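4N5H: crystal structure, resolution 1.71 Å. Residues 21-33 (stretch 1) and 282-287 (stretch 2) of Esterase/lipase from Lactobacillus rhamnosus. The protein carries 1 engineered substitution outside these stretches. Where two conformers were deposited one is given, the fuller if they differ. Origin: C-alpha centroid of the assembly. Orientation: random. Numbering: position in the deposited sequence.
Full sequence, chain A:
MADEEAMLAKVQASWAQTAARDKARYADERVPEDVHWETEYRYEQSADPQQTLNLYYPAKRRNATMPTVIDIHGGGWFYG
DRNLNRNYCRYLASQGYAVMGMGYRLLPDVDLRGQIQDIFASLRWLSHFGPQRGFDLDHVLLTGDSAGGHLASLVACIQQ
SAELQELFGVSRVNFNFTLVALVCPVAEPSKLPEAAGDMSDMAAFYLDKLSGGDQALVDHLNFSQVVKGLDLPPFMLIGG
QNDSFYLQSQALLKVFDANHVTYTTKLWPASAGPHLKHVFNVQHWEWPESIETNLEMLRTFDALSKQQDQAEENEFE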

# COMPACT_ATOMS: atom_id res chain seq x y z
N ARG A 21 14.14 0.82 -11.56
CA ARG A 21 15.06 0.64 -10.43
C ARG A 21 14.62 1.57 -9.28
O ARG A 21 14.57 1.18 -8.11
N ASP A 22 14.29 2.82 -9.62
CA ASP A 22 13.85 3.77 -8.62
C ASP A 22 12.53 3.35 -7.92
O ASP A 22 12.38 3.49 -6.73
N LYS A 23 11.55 2.83 -8.71
CA LYS A 23 10.32 2.37 -8.17
C LYS A 23 10.53 1.21 -7.23
O LYS A 23 9.98 1.24 -6.16
N ALA A 24 11.41 0.29 -7.61
CA ALA A 24 11.69 -0.95 -6.78
C ALA A 24 12.35 -0.47 -5.47
O ALA A 24 11.99 -0.88 -4.36
N ARG A 25 13.28 0.49 -5.61
CA ARG A 25 13.98 1.02 -4.37
C ARG A 25 13.00 1.65 -3.45
O ARG A 25 13.05 1.40 -2.21
N TYR A 26 12.10 2.57 -3.91
CA TYR A 26 11.19 3.24 -3.05
C TYR A 26 10.14 2.28 -2.46
O TYR A 26 9.65 2.51 -1.37
N ALA A 27 9.87 1.17 -3.15
CA ALA A 27 8.89 0.23 -2.58
C ALA A 27 9.45 -0.40 -1.36
O ALA A 27 8.64 -0.70 -0.46
N ASP A 28 10.76 -0.52 -1.24
CA ASP A 28 11.27 -1.16 -0.08
C ASP A 28 11.88 -0.27 1.03
O ASP A 28 11.93 -0.63 2.18
N GLU A 29 12.42 0.85 0.62
CA GLU A 29 13.24 1.65 1.49
C GLU A 29 12.45 2.16 2.66
O GLU A 29 11.29 2.65 2.52
N ARG A 30 13.11 2.17 3.84
CA ARG A 30 12.59 2.89 4.98
C ARG A 30 12.31 4.34 4.65
O ARG A 30 13.11 5.00 3.98
N VAL A 31 11.20 4.85 5.15
CA VAL A 31 10.87 6.29 4.96
C VAL A 31 11.19 7.07 6.21
O VAL A 31 10.84 6.63 7.29
N PRO A 32 11.77 8.29 6.07
CA PRO A 32 12.06 9.04 7.27
C PRO A 32 10.77 9.37 8.02
O PRO A 32 9.83 9.77 7.38
N GLU A 33 10.78 9.21 9.31
CA GLU A 33 9.58 9.45 10.11
C GLU A 33 9.56 10.94 10.62
O GLU A 33 10.54 11.73 10.56
N VAL A 282 21.69 10.42 -1.54
CA VAL A 282 20.35 10.81 -1.98
C VAL A 282 19.42 9.57 -2.15
O VAL A 282 18.22 9.58 -1.72
N GLN A 283 19.94 8.52 -2.75
CA GLN A 283 19.16 7.30 -2.97
C GLN A 283 18.89 6.47 -1.74
O GLN A 283 17.82 5.88 -1.67
N HIS A 284 19.79 6.49 -0.74
CA HIS A 284 19.64 5.74 0.51
C HIS A 284 20.01 6.58 1.70
O HIS A 284 21.13 6.46 2.30
N TRP A 285 19.06 7.43 2.09
CA TRP A 285 19.26 8.29 3.27
C TRP A 285 19.62 7.54 4.51
O TRP A 285 20.29 8.08 5.38
N GLU A 286 19.18 6.27 4.58
CA GLU A 286 19.21 5.54 5.84
C GLU A 286 20.59 4.90 6.09
O GLU A 286 20.87 4.43 7.18
N TRP A 287 21.44 4.83 5.07
CA TRP A 287 22.70 4.19 5.32
C TRP A 287 23.55 5.11 6.26
O TRP A 287 23.59 6.33 6.08

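Two carboxylates meet between the stretches: Glu29 OE2 lies 2.5 Å from Glu286 OE1, a separation so short that one of the acid groups probably holds a proton and donates it to the other. Glu29, the first residue to leave helical geometry after the helix of stretch 1, points its CA-to-CB bond toward stretch 2 and extends its side chain (chi1 t, chi2 t) into a buried site. Its OE2 also receives a hydrogen bond from water 2 (3.0 Å) and sits 3.1 Å from Trp285 CD1. The carbonyl Gln283 O is 3.3 Å from Glu29 OE2, but both atoms are acceptors and no bond joins them. Glu286 reaches the site by folding back (chi1 p, chi2 m), and its other oxygen is held within stretch 2, where His284 ND1 donates to Glu286 OE2 at 2.9 Å across a type I turn running from His284 to Trp287.

Trp285 (chi1 p, chi2 -86°) points toward stretch 1 and has the largest area covered by it. Its indole nitrogen donates a hydrogen bond across the contact, Trp285 NE1 to Arg30 O, 2.8 Å and nearly straight at 167°, with the carbonyl near the ring plane. That leaves a face free for Pro32, whose CG stands 3.7 Å from the centroid of the five-membered ring of Trp285, close to the ring normal, in a CH-pi contact. Arg30, extended with chi1 to chi3 all t, has Trp285 CH2 over one face of its guanidinium, Arg30 CZ to Trp285 CH2 3.9 Å; a salt bridge from Arg30 NH2 to Glu33 OE1 (3.1 Å) ties its end down within its own stretch.

One helical turn before Glu29, Arg25 also points toward stretch 2 (chi1 t, chi2 t, chi3 m). Its CD packs 3.3 Å from Gln283 O and 3.5 Å from His284 NE2, while Gln283 NE2 lies over one face of the guanidinium, 3.7 Å from Arg25 NH1. Arg25 NH1 is engaged in a salt bridge with Asp22 OD1 (2.9 Å), its partner one turn back.

Three waters complete the seam. Water 2 accepts from Trp285 N (2.9 Å) and donates to Val282 O (2.8 Å) as well as to Glu29, so it links the carboxylate to the backbone at the end of the stretch 2 helix. Water 1 bridges Tyr26 OH (2.9 Å) and Val282 O (3.0 Å). Water 3 accepts from Arg30 N (2.9 Å) and donates weakly to Glu286 OE2 (3.0 Å).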

# COMPACT_ATOMS: atom_id res chain seq x y z
CB ARG A 21 16.52 0.94 -10.78
CG ARG A 21 17.19 -0.10 -11.67
CD ARG A 21 18.65 0.16 -12.05
NE ARG A 21 19.07 1.53 -12.01
CZ ARG A 21 19.43 2.22 -13.06
NH1 ARG A 21 19.34 1.70 -14.31
NH2 ARG A 21 19.83 3.46 -12.85
CB ASP A 22 13.64 5.20 -9.22
CG ASP A 22 14.96 5.86 -9.67
OD1 ASP A 22 16.04 5.38 -9.24
OD2 ASP A 22 14.98 6.79 -10.53
CB LYS A 23 9.39 1.97 -9.29
CG LYS A 23 8.02 1.53 -8.85
CD LYS A 23 7.25 1.11 -10.15
CE LYS A 23 5.79 0.74 -9.86
NZ LYS A 23 5.27 0.08 -11.13
CB ALA A 24 12.61 -1.94 -7.51
CB ARG A 25 15.07 2.00 -4.76
CG ARG A 25 15.77 2.61 -3.54
CD ARG A 25 16.77 3.73 -3.92
NE ARG A 25 17.52 3.25 -5.03
CZ ARG A 25 17.45 3.71 -6.29
NH1 ARG A 25 16.79 4.79 -6.54
NH2 ARG A 25 18.04 3.04 -7.25
CB TYR A 26 10.43 4.25 -3.82
CG TYR A 26 11.11 5.54 -3.66
CD1 TYR A 26 10.81 6.30 -2.53
CD2 TYR A 26 11.95 6.09 -4.67
CE1 TYR A 26 11.40 7.54 -2.32
CE2 TYR A 26 12.51 7.38 -4.49
CZ TYR A 26 12.26 8.08 -3.29
OH TYR A 26 12.74 9.31 -2.94
CB ALA A 27 8.51 -0.88 -3.56
CB ASP A 28 12.33 -2.05 -0.52
CG ASP A 28 11.81 -3.29 -1.26
OD1 ASP A 28 10.67 -3.73 -1.04
OD2 ASP A 28 12.55 -3.75 -2.08
CB GLU A 29 13.82 2.81 0.67
CG GLU A 29 14.91 3.56 1.41
CD GLU A 29 15.36 4.87 0.78
OE1 GLU A 29 14.73 5.45 -0.14
OE2 GLU A 29 16.40 5.37 1.27
CB ARG A 30 13.61 2.86 6.10
CG ARG A 30 13.10 3.36 7.46
CD ARG A 30 14.22 3.26 8.46
NE ARG A 30 13.91 4.06 9.63
CZ ARG A 30 14.80 4.45 10.49
NH1 ARG A 30 16.06 4.03 10.38
NH2 ARG A 30 14.42 5.23 11.53
CB VAL A 31 9.39 6.41 4.66
CG1 VAL A 31 8.98 7.82 4.53
CG2 VAL A 31 9.02 5.61 3.41
CB PRO A 32 12.83 10.29 6.75
CG PRO A 32 13.30 9.89 5.45
CD PRO A 32 12.34 8.91 4.86
CB GLU A 33 9.62 8.57 11.39
CG GLU A 33 9.80 7.06 11.21
CD GLU A 33 10.37 6.36 12.45
OE1 GLU A 33 11.62 6.19 12.55
OE2 GLU A 33 9.58 5.99 13.35
CB VAL A 282 20.40 11.54 -3.32
CG1 VAL A 282 19.00 11.94 -3.82
CG2 VAL A 282 21.21 12.84 -3.15
CB GLN A 283 19.81 6.42 -4.02
CG GLN A 283 19.84 7.08 -5.36
CD GLN A 283 20.48 6.15 -6.43
OE1 GLN A 283 21.27 5.24 -6.14
NE2 GLN A 283 19.96 6.34 -7.68
CB HIS A 284 20.51 4.50 0.47
CG HIS A 284 19.91 3.41 -0.34
ND1 HIS A 284 18.91 2.61 0.16
CD2 HIS A 284 20.05 3.09 -1.62
CE1 HIS A 284 18.49 1.79 -0.81
NE2 HIS A 284 19.17 2.08 -1.90
CB TRP A 285 17.98 9.11 3.51
CG TRP A 285 16.87 8.31 4.07
CD1 TRP A 285 15.96 7.58 3.39
CD2 TRP A 285 16.64 8.02 5.46
NE1 TRP A 285 15.18 6.86 4.28
CE2 TRP A 285 15.53 7.17 5.54
CE3 TRP A 285 17.20 8.50 6.64
CZ2 TRP A 285 15.02 6.73 6.72
CZ3 TRP A 285 16.74 8.02 7.79
CH2 TRP A 285 15.65 7.15 7.87
CB GLU A 286 18.07 4.49 5.82
CG GLU A 286 18.31 3.18 5.05
CD GLU A 286 18.15 3.26 3.54
OE1 GLU A 286 17.99 4.38 2.97
OE2 GLU A 286 18.21 2.22 2.90
CB TRP A 287 23.48 4.02 4.09
CG TRP A 287 22.90 3.14 3.05
CD1 TRP A 287 21.83 2.35 3.14
CD2 TRP A 287 23.50 2.89 1.77
NE1 TRP A 287 21.69 1.62 1.98
CE2 TRP A 287 22.69 1.95 1.11
CE3 TRP A 287 24.65 3.40 1.12
CZ2 TRP A 287 22.92 1.54 -0.22
CZ3 TRP A 287 24.93 2.96 -0.20
CH2 TRP A 287 24.08 2.03 -0.84
O HOH W 1 15.39 10.28 -2.23
O HOH W 2 16.91 8.19 0.30
O HOH W 3 15.73 0.99 4.00